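Berberine bridge enzyme-like protein (Arabidopsis thaliana, PDB 5D79) is a secreted FAD-dependent oxidoreductase of the berberine bridge enzyme-like family that binds its flavin covalently and is involved in adaptation to salt stress. Local coordinates at residues Lys271-Ala276 against Leu284-Thr289; Ala390-Leu395 against Leu448-Ser453; Ser408-Tyr413 against Pro418-Asn423; Ile427-Tyr432 against Glu456-Tyr461. All blocks are in the same frame, centred on the assembly; numbering follows the deposited sequence.

Interaction 1: Lys271-Ala276 against Leu284-Thr289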
loop_
_atom_site.group_PDB
_atom_site.type_symbol
_atom_site.label_atom_id
_atom_site.label_comp_id
_atom_site.label_asym_id
_atom_site.label_seq_id
_atom_site.Cartn_x
_atom_site.Cartn_y
_atom_site.Cartn_z
ATOM N N LYS A 271 -11.829 5.790 23.056
ATOM C CA LYS A 271 -10.999 6.661 23.897
ATOM C C LYS A 271 -9.936 5.876 24.654
ATOM O O LYS A 271 -8.785 6.292 24.716
ATOM C CB LYS A 271 -11.860 7.437 24.895
ATOM C CG LYS A 271 -12.622 8.594 24.296
ATOM C CD LYS A 271 -13.166 9.495 25.392
ATOM C CE LYS A 271 -12.036 10.153 26.173
ATOM N NZ LYS A 271 -12.499 10.680 27.489
ATOM N N LYS A 272 -10.330 4.740 25.224
ATOM C CA LYS A 272 -9.406 3.864 25.935
ATOM C C LYS A 272 -8.423 3.169 24.986
ATOM O O LYS A 272 -7.246 3.022 25.318
ATOM C CB LYS A 272 -10.190 2.826 26.745
ATOM C CG LYS A 272 -9.365 1.651 27.244
ATOM C CD LYS A 272 -8.307 2.085 28.253
ATOM C CE LYS A 272 -7.488 0.899 28.764
ATOM N NZ LYS A 272 -8.274 0.024 29.676
ATOM N N TRP A 273 -8.900 2.744 23.815
ATOM C CA TRP A 273 -8.032 2.125 22.806
ATOM C C TRP A 273 -6.865 3.053 22.468
ATOM O O TRP A 273 -5.743 2.611 22.278
ATOM C CB TRP A 273 -8.835 1.779 21.544
ATOM C CG TRP A 273 -8.032 1.216 20.360
ATOM C CD1 TRP A 273 -7.790 -0.100 20.085
ATOM C CD2 TRP A 273 -7.410 1.965 19.291
ATOM N NE1 TRP A 273 -7.051 -0.218 18.923
ATOM C CE2 TRP A 273 -6.801 1.033 18.423
ATOM C CE3 TRP A 273 -7.290 3.335 19.002
ATOM C CZ2 TRP A 273 -6.088 1.423 17.287
ATOM C CZ3 TRP A 273 -6.583 3.718 17.868
ATOM C CH2 TRP A 273 -5.993 2.767 17.027
ATOM N N GLN A 274 -7.136 4.349 22.419
ATOM C CA GLN A 274 -6.136 5.327 22.002
ATOM C C GLN A 274 -4.932 5.384 22.916
ATOM O O GLN A 274 -3.851 5.795 22.498
ATOM C CB GLN A 274 -6.749 6.722 21.923
ATOM C CG GLN A 274 -7.454 7.021 20.624
ATOM C CD GLN A 274 -7.724 8.491 20.486
ATOM O OE1 GLN A 274 -7.339 9.106 19.503
ATOM N NE2 GLN A 274 -8.376 9.073 21.492
ATOM N N TYR A 275 -5.128 4.990 24.167
ATOM C CA TYR A 275 -4.054 5.027 25.144
ATOM C C TYR A 275 -3.366 3.663 25.273
ATOM O O TYR A 275 -2.200 3.584 25.651
ATOM C CB TYR A 275 -4.595 5.495 26.498
ATOM C CG TYR A 275 -5.071 6.938 26.499
ATOM C CD1 TYR A 275 -6.382 7.264 26.157
ATOM C CD2 TYR A 275 -4.210 7.972 26.839
ATOM C CE1 TYR A 275 -6.823 8.576 26.153
ATOM C CE2 TYR A 275 -4.640 9.291 26.847
ATOM C CZ TYR A 275 -5.944 9.593 26.497
ATOM O OH TYR A 275 -6.366 10.915 26.501
ATOM N N ALA A 276 -4.083 2.597 24.927
ATOM C CA ALA A 276 -3.613 1.230 25.155
ATOM C C ALA A 276 -2.981 0.550 23.944
ATOM O O ALA A 276 -2.037 -0.225 24.105
ATOM C CB ALA A 276 -4.777 0.363 25.660
ATOM N N LEU A 284 0.321 -8.448 20.201
ATOM C CA LEU A 284 -1.083 -8.053 20.106
ATOM C C LEU A 284 -1.340 -6.887 19.145
ATOM O O LEU A 284 -0.857 -5.776 19.346
ATOM C CB LEU A 284 -1.632 -7.690 21.496
ATOM C CG LEU A 284 -3.114 -7.300 21.575
ATOM C CD1 LEU A 284 -3.977 -8.368 20.920
ATOM C CD2 LEU A 284 -3.545 -7.104 23.025
ATOM N N PHE A 285 -2.136 -7.166 18.121
ATOM C CA PHE A 285 -2.561 -6.193 17.129
ATOM C C PHE A 285 -4.039 -5.913 17.307
ATOM O O PHE A 285 -4.840 -6.826 17.176
ATOM C CB PHE A 285 -2.294 -6.722 15.714
ATOM C CG PHE A 285 -2.823 -5.836 14.610
ATOM C CD1 PHE A 285 -2.087 -4.757 14.153
ATOM C CD2 PHE A 285 -4.059 -6.091 14.025
ATOM C CE1 PHE A 285 -2.576 -3.946 13.134
ATOM C CE2 PHE A 285 -4.548 -5.283 13.004
ATOM C CZ PHE A 285 -3.802 -4.214 12.560
ATOM N N ILE A 286 -4.400 -4.667 17.605
ATOM C CA ILE A 286 -5.804 -4.292 17.768
ATOM C C ILE A 286 -6.199 -3.088 16.898
ATOM O O ILE A 286 -5.822 -1.945 17.177
ATOM C CB ILE A 286 -6.152 -3.950 19.243
ATOM C CG1 ILE A 286 -5.245 -4.674 20.226
ATOM C CG2 ILE A 286 -7.618 -4.260 19.553
ATOM C CD1 ILE A 286 -5.432 -4.168 21.615
ATOM N N ARG A 287 -6.987 -3.359 15.870
ATOM C CA ARG A 287 -7.478 -2.340 14.943
ATOM C C ARG A 287 -8.936 -1.928 15.235
ATOM O O ARG A 287 -9.754 -2.733 15.676
ATOM C CB ARG A 287 -7.339 -2.854 13.499
ATOM C CG ARG A 287 -8.308 -2.229 12.483
ATOM C CD ARG A 287 -7.949 -2.567 11.033
ATOM N NE ARG A 287 -6.621 -2.062 10.669
ATOM C CZ ARG A 287 -5.984 -2.383 9.546
ATOM N NH1 ARG A 287 -6.559 -3.209 8.675
ATOM N NH2 ARG A 287 -4.780 -1.893 9.294
ATOM N N THR A 288 -9.244 -0.658 15.003
ATOM C CA THR A 288 -10.589 -0.144 15.151
ATOM C C THR A 288 -11.065 0.371 13.799
ATOM O O THR A 288 -10.410 1.205 13.169
ATOM C CB THR A 288 -10.656 0.991 16.207
ATOM O OG1 THR A 288 -10.299 0.482 17.505
ATOM C CG2 THR A 288 -12.047 1.603 16.270
ATOM N N THR A 289 -12.192 -0.140 13.334
ATOM C CA THR A 289 -12.765 0.359 12.098
ATOM C C THR A 289 -14.156 0.910 12.345
ATOM O O THR A 289 -15.034 0.232 12.876
ATOM C CB THR A 289 -12.850 -0.730 11.026
ATOM O OG1 THR A 289 -11.589 -1.404 10.934
ATOM C CG2 THR A 289 -13.231 -0.114 9.669
#
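W273 of helix 263-276 meets I286 and T288 of strand 284-292 where the helix packs on the large antiparallel sheet. The two segments run in roughly opposite directions, 145° between them, with axes 10.2 Å apart, and the indole bridges them. Its NE1 donates to the backbone O of I286 at 2.7 Å, with an N-H...O angle of 149°. The acceptor lies in the indole plane, whereas NE1 sits well above the plane of the I286 carbonyl. CG of W273 is anti to the backbone N (chi1 176°), which carries the indole toward the strand. On one face of the indole lies T288 OG1, 3.5 Å above the plane and towards the rim; this buried hydroxyl has no polar partner in the model. The methyl CG2 of I286 adds apolar contact, 4.2 Å from W273 CD1. Y425 packs edge-to-face with the same indole. R287, between the two contact residues, starts away from the helix; its side chain comes within about 5 Å of FAD and hydrogen-bonds T401. Such alternation, with one face of the sheet under helices and the other towards the cofactor, is typical of the substrate-binding domain in berberine bridge enzyme-like flavoproteins.

Interaction 2: Ala390-Leu395 against Leu448-Ser453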
loop_
_atom_site.group_PDB
_atom_site.type_symbol
_atom_site.label_atom_id
_atom_site.label_comp_id
_atom_site.label_asym_id
_atom_site.label_seq_id
_atom_site.Cartn_x
_atom_site.Cartn_y
_atom_site.Cartn_z
ATOM N N ALA A 390 -23.662 9.777 7.191
ATOM C CA ALA A 390 -23.977 10.438 5.919
ATOM C C ALA A 390 -24.360 9.421 4.853
ATOM O O ALA A 390 -23.804 8.326 4.822
ATOM C CB ALA A 390 -22.795 11.278 5.447
ATOM N N PRO A 391 -25.316 9.779 3.976
ATOM C CA PRO A 391 -25.796 8.829 2.972
ATOM C C PRO A 391 -24.665 8.366 2.073
ATOM O O PRO A 391 -24.579 7.178 1.765
ATOM C CB PRO A 391 -26.831 9.637 2.176
ATOM C CG PRO A 391 -27.187 10.795 3.044
ATOM C CD PRO A 391 -25.957 11.101 3.832
ATOM N N GLU A 392 -23.799 9.298 1.682
ATOM C CA GLU A 392 -22.708 9.000 0.760
ATOM C C GLU A 392 -21.549 8.272 1.474
ATOM O O GLU A 392 -20.584 7.847 0.843
ATOM C CB GLU A 392 -22.235 10.293 0.055
ATOM C CG GLU A 392 -21.399 11.292 0.877
ATOM C CD GLU A 392 -22.225 12.253 1.731
ATOM O OE1 GLU A 392 -23.438 12.028 1.890
ATOM O OE2 GLU A 392 -21.648 13.236 2.256
ATOM N N ALA A 393 -21.666 8.090 2.786
ATOM C CA ALA A 393 -20.675 7.312 3.531
ATOM C C ALA A 393 -21.118 5.865 3.791
ATOM O O ALA A 393 -20.593 5.217 4.700
ATOM C CB ALA A 393 -20.353 8.000 4.852
ATOM N N ARG A 394 -22.077 5.367 3.008
ATOM C CA ARG A 394 -22.593 4.011 3.190
ATOM C C ARG A 394 -21.521 2.953 2.952
ATOM O O ARG A 394 -21.509 1.917 3.623
ATOM C CB ARG A 394 -23.787 3.731 2.266
ATOM C CG ARG A 394 -24.497 2.426 2.625
ATOM C CD ARG A 394 -25.719 2.168 1.775
ATOM N NE ARG A 394 -25.383 1.986 0.361
ATOM C CZ ARG A 394 -25.067 0.817 -0.198
ATOM N NH1 ARG A 394 -25.029 -0.284 0.542
ATOM N NH2 ARG A 394 -24.783 0.749 -1.496
ATOM N N LEU A 395 -20.624 3.203 2.002
ATOM C CA LEU A 395 -19.529 2.264 1.762
ATOM C C LEU A 395 -18.179 2.861 2.145
ATOM O O LEU A 395 -17.143 2.479 1.614
ATOM C CB LEU A 395 -19.517 1.815 0.306
ATOM C CG LEU A 395 -20.768 1.072 -0.172
ATOM C CD1 LEU A 395 -20.484 0.395 -1.504
ATOM C CD2 LEU A 395 -21.238 0.068 0.860
ATOM N N LEU A 448 -15.798 12.309 -2.908
ATOM C CA LEU A 448 -14.582 13.104 -2.774
ATOM C C LEU A 448 -14.769 14.154 -1.684
ATOM O O LEU A 448 -13.958 14.253 -0.753
ATOM C CB LEU A 448 -14.227 13.779 -4.104
ATOM C CG LEU A 448 -13.262 13.051 -5.040
ATOM C CD1 LEU A 448 -13.491 11.560 -5.039
ATOM C CD2 LEU A 448 -13.391 13.592 -6.439
ATOM N N LYS A 449 -15.850 14.926 -1.809
ATOM C CA LYS A 449 -16.175 15.967 -0.843
ATOM C C LYS A 449 -16.271 15.414 0.563
ATOM O O LYS A 449 -15.795 16.047 1.499
ATOM C CB LYS A 449 -17.485 16.666 -1.210
ATOM C CG LYS A 449 -17.374 17.572 -2.439
ATOM C CD LYS A 449 -18.681 18.294 -2.761
ATOM C CE LYS A 449 -18.569 19.034 -4.077
ATOM N NZ LYS A 449 -18.088 18.135 -5.168
ATOM N N TRP A 450 -16.882 14.236 0.701
ATOM C CA TRP A 450 -17.024 13.582 1.998
ATOM C C TRP A 450 -15.657 13.303 2.618
ATOM O O TRP A 450 -15.406 13.635 3.783
ATOM C CB TRP A 450 -17.825 12.268 1.882
ATOM C CG TRP A 450 -18.082 11.670 3.241
ATOM C CD1 TRP A 450 -19.132 11.946 4.071
ATOM C CD2 TRP A 450 -17.237 10.745 3.959
ATOM N NE1 TRP A 450 -19.007 11.239 5.247
ATOM C CE2 TRP A 450 -17.851 10.497 5.204
ATOM C CE3 TRP A 450 -16.027 10.101 3.666
ATOM C CZ2 TRP A 450 -17.295 9.626 6.157
ATOM C CZ3 TRP A 450 -15.480 9.239 4.617
ATOM C CH2 TRP A 450 -16.115 9.011 5.843
ATOM N N VAL A 451 -14.774 12.700 1.828
ATOM C CA VAL A 451 -13.440 12.330 2.288
ATOM C C VAL A 451 -12.603 13.582 2.585
ATOM O O VAL A 451 -11.845 13.623 3.560
ATOM C CB VAL A 451 -12.719 11.433 1.243
ATOM C CG1 VAL A 451 -11.300 11.118 1.677
ATOM C CG2 VAL A 451 -13.484 10.144 1.032
ATOM N N ASP A 452 -12.757 14.613 1.761
ATOM C CA ASP A 452 -12.031 15.871 1.970
ATOM C C ASP A 452 -12.468 16.560 3.273
ATOM O O ASP A 452 -11.648 17.145 3.989
ATOM C CB ASP A 452 -12.238 16.815 0.765
ATOM C CG ASP A 452 -11.333 18.054 0.812
ATOM O OD1 ASP A 452 -10.142 17.944 0.432
ATOM O OD2 ASP A 452 -11.813 19.141 1.216
ATOM N N SER A 453 -13.759 16.459 3.583
ATOM C CA SER A 453 -14.353 17.207 4.687
ATOM C C SER A 453 -13.967 16.652 6.059
ATOM O O SER A 453 -13.702 17.418 6.988
ATOM C CB SER A 453 -15.878 17.234 4.541
ATOM O OG SER A 453 -16.470 18.075 5.514
#
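A short 3-10 turn at P391-E392, closed by a hydrogen bond from A393 N to A390 O (3.0 Å), lies against helix 448-453, its CA of E392 coming 7.4 Å from the CA of W450. The turn thereby presents A390, E392 and A393 to one large side chain, the indole of W450. CG of W450 stands anti to the backbone N (chi1 -174°), which carries the ring to the turn. A393 lays its methyl over one face: CB is 3.3 Å above the ring plane, offset toward the NE1-CE2-CZ2 rim, and 3.5 Å from W450 NE1. The CB of A390 approaches the same corner obliquely, 3.8 Å from NE1. E392 meets the indole at its CD1 edge. Its CG rests 3.8 Å from W450 CB, and a bend at chi2 (-84°) brings OE2 to the indole rim, 3.4 Å from CD1 and near the ring plane, with the carboxylate plane nearly perpendicular to the ring (89°). The NE1 hydrogen is not spent on this glutamate: it is bonded to the backbone O of R387, whose guanidinium also reaches S453. An alanine at W450 would probably leave the R387 carbonyl without this donor and open a gap beneath the methyls of A390 and A393. Chemically, then, the contact is mostly apolar, one methyl over the indole face and a second approaching obliquely, while the acidic oxygen beside CD1 may gain a modest electrostatic attraction from the electropositive C-H edge, and the one directional bond of the indole goes to the R387 carbonyl in helix 378-388.

Interaction 3: Ser408-Tyr413 against Pro418-Asn423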
loop_
_atom_site.group_PDB
_atom_site.type_symbol
_atom_site.label_atom_id
_atom_site.label_comp_id
_atom_site.label_asym_id
_atom_site.label_seq_id
_atom_site.Cartn_x
_atom_site.Cartn_y
_atom_site.Cartn_z
ATOM N N SER A 408 7.822 1.738 16.777
ATOM C CA SER A 408 8.432 2.839 17.515
ATOM C C SER A 408 9.843 2.434 17.941
ATOM O O SER A 408 10.680 3.270 18.309
ATOM C CB SER A 408 7.560 3.244 18.714
ATOM O OG SER A 408 7.414 2.195 19.649
ATOM N N GLU A 409 10.101 1.135 17.861
ATOM C CA GLU A 409 11.424 0.603 18.129
ATOM C C GLU A 409 12.392 1.081 17.057
ATOM O O GLU A 409 13.471 1.597 17.362
ATOM C CB GLU A 409 11.389 -0.920 18.185
ATOM C CG GLU A 409 12.749 -1.549 18.289
ATOM C CD GLU A 409 12.683 -2.968 18.800
ATOM O OE1 GLU A 409 13.673 -3.708 18.609
ATOM O OE2 GLU A 409 11.642 -3.336 19.392
ATOM N N MET A 410 11.990 0.911 15.798
ATOM C CA MET A 410 12.771 1.383 14.655
ATOM C C MET A 410 12.844 2.907 14.605
ATOM O O MET A 410 11.857 3.581 14.926
ATOM C CB MET A 410 12.178 0.858 13.356
ATOM C CG MET A 410 12.368 -0.628 13.156
ATOM S SD MET A 410 11.738 -1.102 11.544
ATOM C CE MET A 410 13.030 -0.494 10.461
ATOM N N ALA A 411 14.001 3.444 14.206
ATOM C CA ALA A 411 14.181 4.891 14.123
ATOM C C ALA A 411 13.785 5.392 12.744
ATOM O O ALA A 411 13.783 4.628 11.776
ATOM C CB ALA A 411 15.609 5.277 14.443
ATOM N N GLU A 412 13.434 6.675 12.659
ATOM C CA GLU A 412 12.969 7.283 11.409
ATOM C C GLU A 412 13.914 7.024 10.218
ATOM O O GLU A 412 13.456 6.669 9.126
ATOM C CB GLU A 412 12.787 8.792 11.610
ATOM C CG GLU A 412 12.366 9.557 10.359
ATOM C CD GLU A 412 12.388 11.061 10.555
ATOM O OE1 GLU A 412 13.257 11.549 11.315
ATOM O OE2 GLU A 412 11.532 11.750 9.955
ATOM N N TYR A 413 15.224 7.182 10.456
ATOM C CA TYR A 413 16.259 7.137 9.423
ATOM C C TYR A 413 16.497 5.757 8.804
ATOM O O TYR A 413 17.136 5.651 7.766
ATOM C CB TYR A 413 17.586 7.653 10.005
ATOM C CG TYR A 413 18.372 6.584 10.760
ATOM C CD1 TYR A 413 18.158 6.358 12.118
ATOM C CD2 TYR A 413 19.330 5.799 10.110
ATOM C CE1 TYR A 413 18.858 5.377 12.793
ATOM C CE2 TYR A 413 20.028 4.815 10.784
ATOM C CZ TYR A 413 19.788 4.611 12.119
ATOM O OH TYR A 413 20.486 3.635 12.779
ATOM N N PRO A 418 8.985 7.265 7.341
ATOM C CA PRO A 418 9.458 8.064 8.472
ATOM C C PRO A 418 8.640 7.946 9.757
ATOM O O PRO A 418 9.082 8.414 10.807
ATOM C CB PRO A 418 9.343 9.484 7.924
ATOM C CG PRO A 418 8.077 9.425 7.143
ATOM C CD PRO A 418 8.121 8.064 6.454
ATOM N N HIS A 419 7.457 7.354 9.674
ATOM C CA HIS A 419 6.484 7.452 10.758
ATOM C C HIS A 419 6.668 6.367 11.798
ATOM O O HIS A 419 5.974 5.353 11.790
ATOM C CB HIS A 419 5.074 7.399 10.184
ATOM C CG HIS A 419 4.904 8.252 8.975
ATOM N ND1 HIS A 419 4.742 9.616 9.048
ATOM C CD2 HIS A 419 4.919 7.944 7.661
ATOM C CE1 HIS A 419 4.648 10.110 7.829
ATOM N NE2 HIS A 419 4.746 9.115 6.970
ATOM N N ARG A 420 7.603 6.598 12.704
ATOM C CA ARG A 420 7.951 5.603 13.702
ATOM C C ARG A 420 7.582 6.113 15.099
ATOM O O ARG A 420 6.441 6.500 15.316
ATOM C CB ARG A 420 9.443 5.239 13.596
ATOM C CG ARG A 420 9.889 4.842 12.175
ATOM C CD ARG A 420 9.218 3.576 11.627
ATOM N NE ARG A 420 9.872 3.148 10.390
ATOM C CZ ARG A 420 9.798 1.926 9.855
ATOM N NH1 ARG A 420 9.085 0.961 10.437
ATOM N NH2 ARG A 420 10.448 1.665 8.729
ATOM N N GLY A 421 8.531 6.110 16.034
ATOM C CA GLY A 421 8.280 6.578 17.384
ATOM C C GLY A 421 7.612 7.936 17.430
ATOM O O GLY A 421 7.917 8.824 16.628
ATOM N N GLY A 422 6.678 8.098 18.361
ATOM C CA GLY A 422 5.917 9.332 18.470
ATOM C C GLY A 422 4.571 9.277 17.762
ATOM O O GLY A 422 3.731 10.166 17.921
ATOM N N ASN A 423 4.372 8.237 16.964
ATOM C CA ASN A 423 3.089 8.019 16.306
ATOM C C ASN A 423 2.369 6.909 17.011
ATOM O O ASN A 423 2.861 5.788 17.070
ATOM C CB ASN A 423 3.263 7.685 14.827
ATOM C CG ASN A 423 3.997 8.757 14.085
ATOM O OD1 ASN A 423 3.450 9.823 13.812
ATOM N ND2 ASN A 423 5.263 8.496 13.768
HETATM O O HOH W 1 11.147 5.261 16.633
HETATM O O HOH W 2 12.486 4.055 9.252
#
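R420 and M410 make the tight half of this contact, while S408 and G421 form its watery rim. On the packed side the R420 and M410 side chains lie alongside, pointing the same way. The thioether is set over one face of the guanidinium, SD being 3.5 Å from R420 NH1, and the bend at chi3 of M410 (76°) carries CE to 3.8 Å from NH2. At the root of the arginine, CB rests on M410 O (3.2 Å). NH1 forms a salt bridge with D200, and NE donates to a water at 3.0 Å that in turn reaches E412 O. Further along, E412 crosses P418, its CG 3.5 Å from P418 O, and its carboxylate is held by N502. A leucine at R420 would probably leave D200 without its charged mate and the sulfur of M410 without a flat group to lie on. Around exposed S408 and G421 the two backbones come close, yet no direct hydrogen bond joins them. Instead one water donates to the carbonyls of S408 and M410 and accepts from G421 N at 2.8 Å. R420 O takes both the backbone N and, at 2.8 Å, the ND2 of N423, so the asparagine side chain reinforces the turn it ends. With G422 at a positive phi (96°) in the third position, R420-N423 is a classic type II beta turn, here leading into strand 425-434.

Interaction 4: Ile427-Tyr432 against Glu456-Tyr461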
loop_
_atom_site.group_PDB
_atom_site.type_symbol
_atom_site.label_atom_id
_atom_site.label_comp_id
_atom_site.label_asym_id
_atom_site.label_seq_id
_atom_site.Cartn_x
_atom_site.Cartn_y
_atom_site.Cartn_z
ATOM N N ILE A 427 -4.397 6.621 10.656
ATOM C CA ILE A 427 -5.823 6.618 10.404
ATOM C C ILE A 427 -6.097 6.905 8.924
ATOM O O ILE A 427 -5.551 7.850 8.349
ATOM C CB ILE A 427 -6.555 7.637 11.325
ATOM C CG1 ILE A 427 -8.049 7.701 11.012
ATOM C CG2 ILE A 427 -5.932 9.013 11.233
ATOM C CD1 ILE A 427 -8.814 8.446 12.070
ATOM N N GLN A 428 -6.918 6.060 8.307
ATOM C CA GLN A 428 -7.291 6.235 6.913
ATOM C C GLN A 428 -8.774 6.526 6.801
ATOM O O GLN A 428 -9.590 5.852 7.398
ATOM C CB GLN A 428 -6.941 4.989 6.086
ATOM C CG GLN A 428 -7.308 5.102 4.608
ATOM C CD GLN A 428 -7.236 3.781 3.861
ATOM O OE1 GLN A 428 -7.056 2.713 4.461
ATOM N NE2 GLN A 428 -7.382 3.847 2.536
ATOM N N TYR A 429 -9.110 7.550 6.037
ATOM C CA TYR A 429 -10.496 7.852 5.692
ATOM C C TYR A 429 -10.692 7.496 4.225
ATOM O O TYR A 429 -10.084 8.106 3.343
ATOM C CB TYR A 429 -10.822 9.330 5.927
ATOM C CG TYR A 429 -9.965 10.026 6.976
ATOM C CD1 TYR A 429 -8.715 10.569 6.645
ATOM C CD2 TYR A 429 -10.413 10.175 8.288
ATOM C CE1 TYR A 429 -7.941 11.217 7.590
ATOM C CE2 TYR A 429 -9.641 10.812 9.240
ATOM C CZ TYR A 429 -8.408 11.335 8.889
ATOM O OH TYR A 429 -7.639 11.988 9.836
ATOM N N VAL A 430 -11.528 6.506 3.949
ATOM C CA VAL A 430 -11.693 6.041 2.571
ATOM C C VAL A 430 -13.178 5.817 2.247
ATOM O O VAL A 430 -13.923 5.229 3.025
ATOM C CB VAL A 430 -10.863 4.749 2.316
ATOM C CG1 VAL A 430 -11.153 3.693 3.379
ATOM C CG2 VAL A 430 -11.090 4.207 0.911
ATOM N N ALA A 431 -13.619 6.344 1.113
ATOM C CA ALA A 431 -14.990 6.141 0.695
ATOM C C ALA A 431 -14.998 5.251 -0.538
ATOM O O ALA A 431 -14.261 5.501 -1.482
ATOM C CB ALA A 431 -15.678 7.474 0.415
ATOM N N TYR A 432 -15.814 4.200 -0.504
ATOM C CA TYR A 432 -15.987 3.303 -1.637
ATOM C C TYR A 432 -17.327 3.568 -2.304
ATOM O O TYR A 432 -18.275 4.019 -1.662
ATOM C CB TYR A 432 -15.894 1.840 -1.191
ATOM C CG TYR A 432 -14.517 1.448 -0.704
ATOM C CD1 TYR A 432 -14.144 1.635 0.620
ATOM C CD2 TYR A 432 -13.589 0.896 -1.570
ATOM C CE1 TYR A 432 -12.878 1.288 1.060
ATOM C CE2 TYR A 432 -12.335 0.540 -1.140
ATOM C CZ TYR A 432 -11.976 0.742 0.173
ATOM O OH TYR A 432 -10.711 0.397 0.591
ATOM N N GLU A 456 -10.246 17.515 6.580
ATOM C CA GLU A 456 -10.139 18.899 7.025
ATOM C C GLU A 456 -10.533 19.009 8.506
ATOM O O GLU A 456 -9.872 19.704 9.279
ATOM C CB GLU A 456 -11.004 19.829 6.164
ATOM C CG GLU A 456 -10.526 19.985 4.728
ATOM C CD GLU A 456 -9.077 20.413 4.628
ATOM O OE1 GLU A 456 -8.723 21.445 5.228
ATOM O OE2 GLU A 456 -8.287 19.714 3.956
ATOM N N PHE A 457 -11.590 18.304 8.896
ATOM C CA PHE A 457 -12.029 18.368 10.270
ATOM C C PHE A 457 -10.932 17.888 11.211
ATOM O O PHE A 457 -10.758 18.441 12.298
ATOM C CB PHE A 457 -13.294 17.544 10.516
ATOM C CG PHE A 457 -13.590 17.369 11.978
ATOM C CD1 PHE A 457 -14.058 18.441 12.733
ATOM C CD2 PHE A 457 -13.333 16.168 12.617
ATOM C CE1 PHE A 457 -14.296 18.310 14.091
ATOM C CE2 PHE A 457 -13.567 16.034 13.979
ATOM C CZ PHE A 457 -14.049 17.110 14.717
ATOM N N MET A 458 -10.188 16.872 10.787
ATOM C CA MET A 458 -9.213 16.216 11.662
ATOM C C MET A 458 -7.907 16.993 11.832
ATOM O O MET A 458 -7.072 16.606 12.642
ATOM C CB MET A 458 -8.902 14.810 11.138
ATOM C CG MET A 458 -10.013 13.809 11.350
ATOM S SD MET A 458 -10.210 13.388 13.092
ATOM C CE MET A 458 -8.658 12.563 13.414
ATOM N N THR A 459 -7.737 18.076 11.073
ATOM C CA THR A 459 -6.499 18.862 11.069
ATOM C C THR A 459 -5.916 19.163 12.470
ATOM O O THR A 459 -4.763 18.825 12.735
ATOM C CB THR A 459 -6.701 20.195 10.316
ATOM O OG1 THR A 459 -7.162 19.937 8.982
ATOM C CG2 THR A 459 -5.399 20.991 10.270
ATOM N N PRO A 460 -6.704 19.764 13.386
ATOM C CA PRO A 460 -6.079 20.115 14.664
ATOM C C PRO A 460 -5.648 18.940 15.536
ATOM O O PRO A 460 -5.020 19.179 16.550
ATOM C CB PRO A 460 -7.187 20.889 15.377
ATOM C CG PRO A 460 -8.425 20.293 14.860
ATOM C CD PRO A 460 -8.148 20.063 13.409
ATOM N N TYR A 461 -5.983 17.710 15.160
ATOM C CA TYR A 461 -5.812 16.566 16.046
ATOM C C TYR A 461 -4.715 15.601 15.595
ATOM O O TYR A 461 -4.326 14.697 16.339
ATOM C CB TYR A 461 -7.133 15.807 16.169
ATOM C CG TYR A 461 -8.333 16.674 16.479
ATOM C CD1 TYR A 461 -8.404 17.377 17.672
ATOM C CD2 TYR A 461 -9.410 16.767 15.590
ATOM C CE1 TYR A 461 -9.500 18.166 17.974
ATOM C CE2 TYR A 461 -10.522 17.560 15.889
ATOM C CZ TYR A 461 -10.552 18.255 17.088
ATOM O OH TYR A 461 -11.623 19.045 17.429
#
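Y429 and M458 cross obliquely at the centre of this contact, the tyrosine reaching from strand 425-434 to M458 of helix 441-458. Its OH lies 3.4 Å from M458 CG and also touches CB, while CE2 is 3.7 Å from that same CG. These are van der Waals contacts; the hydroxyl is hydrogen-bonded to D370 instead. The methionine is coiled at each torsion (chi1 -73°, chi2 -70° and then chi3 in the same sense), which folds the thioether back and sets CE 3.8 Å from the tyrosine oxygen. The same methyl meets I427 CD1 at 4.3 Å, a light apolar touch that brings in a second residue from this face of the strand. Y429 itself has a chi1 of -26°, which lies off a staggered position and may cost some torsional energy. Behind M458 the chain tightens into a 3-10 turn. T459 grips E456 O twice, with its N and, at 2.7 Å, with OG1, both from one face of the carbonyl; the hydroxyl also meets R467. Outside this, M458 also packs on I384 of helix 378-388 and I427 on I398 and L400 of strand 396-402. The contact thus seats the C-terminal part of helix 441-458 on the sheet, beside helix 378-388, with strand 425-434 flanked by strands 396-402 and 363-372.

Interactions 1 and 4 dock helices on one seven-stranded antiparallel sheet, their centres about 17 Å apart. Interaction 2 shares helix 441-458 with interaction 4, and these two touch directly: L395 O is 3.0 Å from Y432 N, a probable hydrogen bond, and V451 CG2 is 3.5 Å from A431 CB. Interaction 3 lies farthest from interaction 2, centres about 31 Å apart, and about 19 Å from interaction 1, but its second segment leads along the chain into the strand used by interaction 4. The closest side-chain approaches to FAD are about 5 Å for R287, 11 Å for R420 and 12 Å for I427, so interaction 1 comes nearest to the flavin among these three.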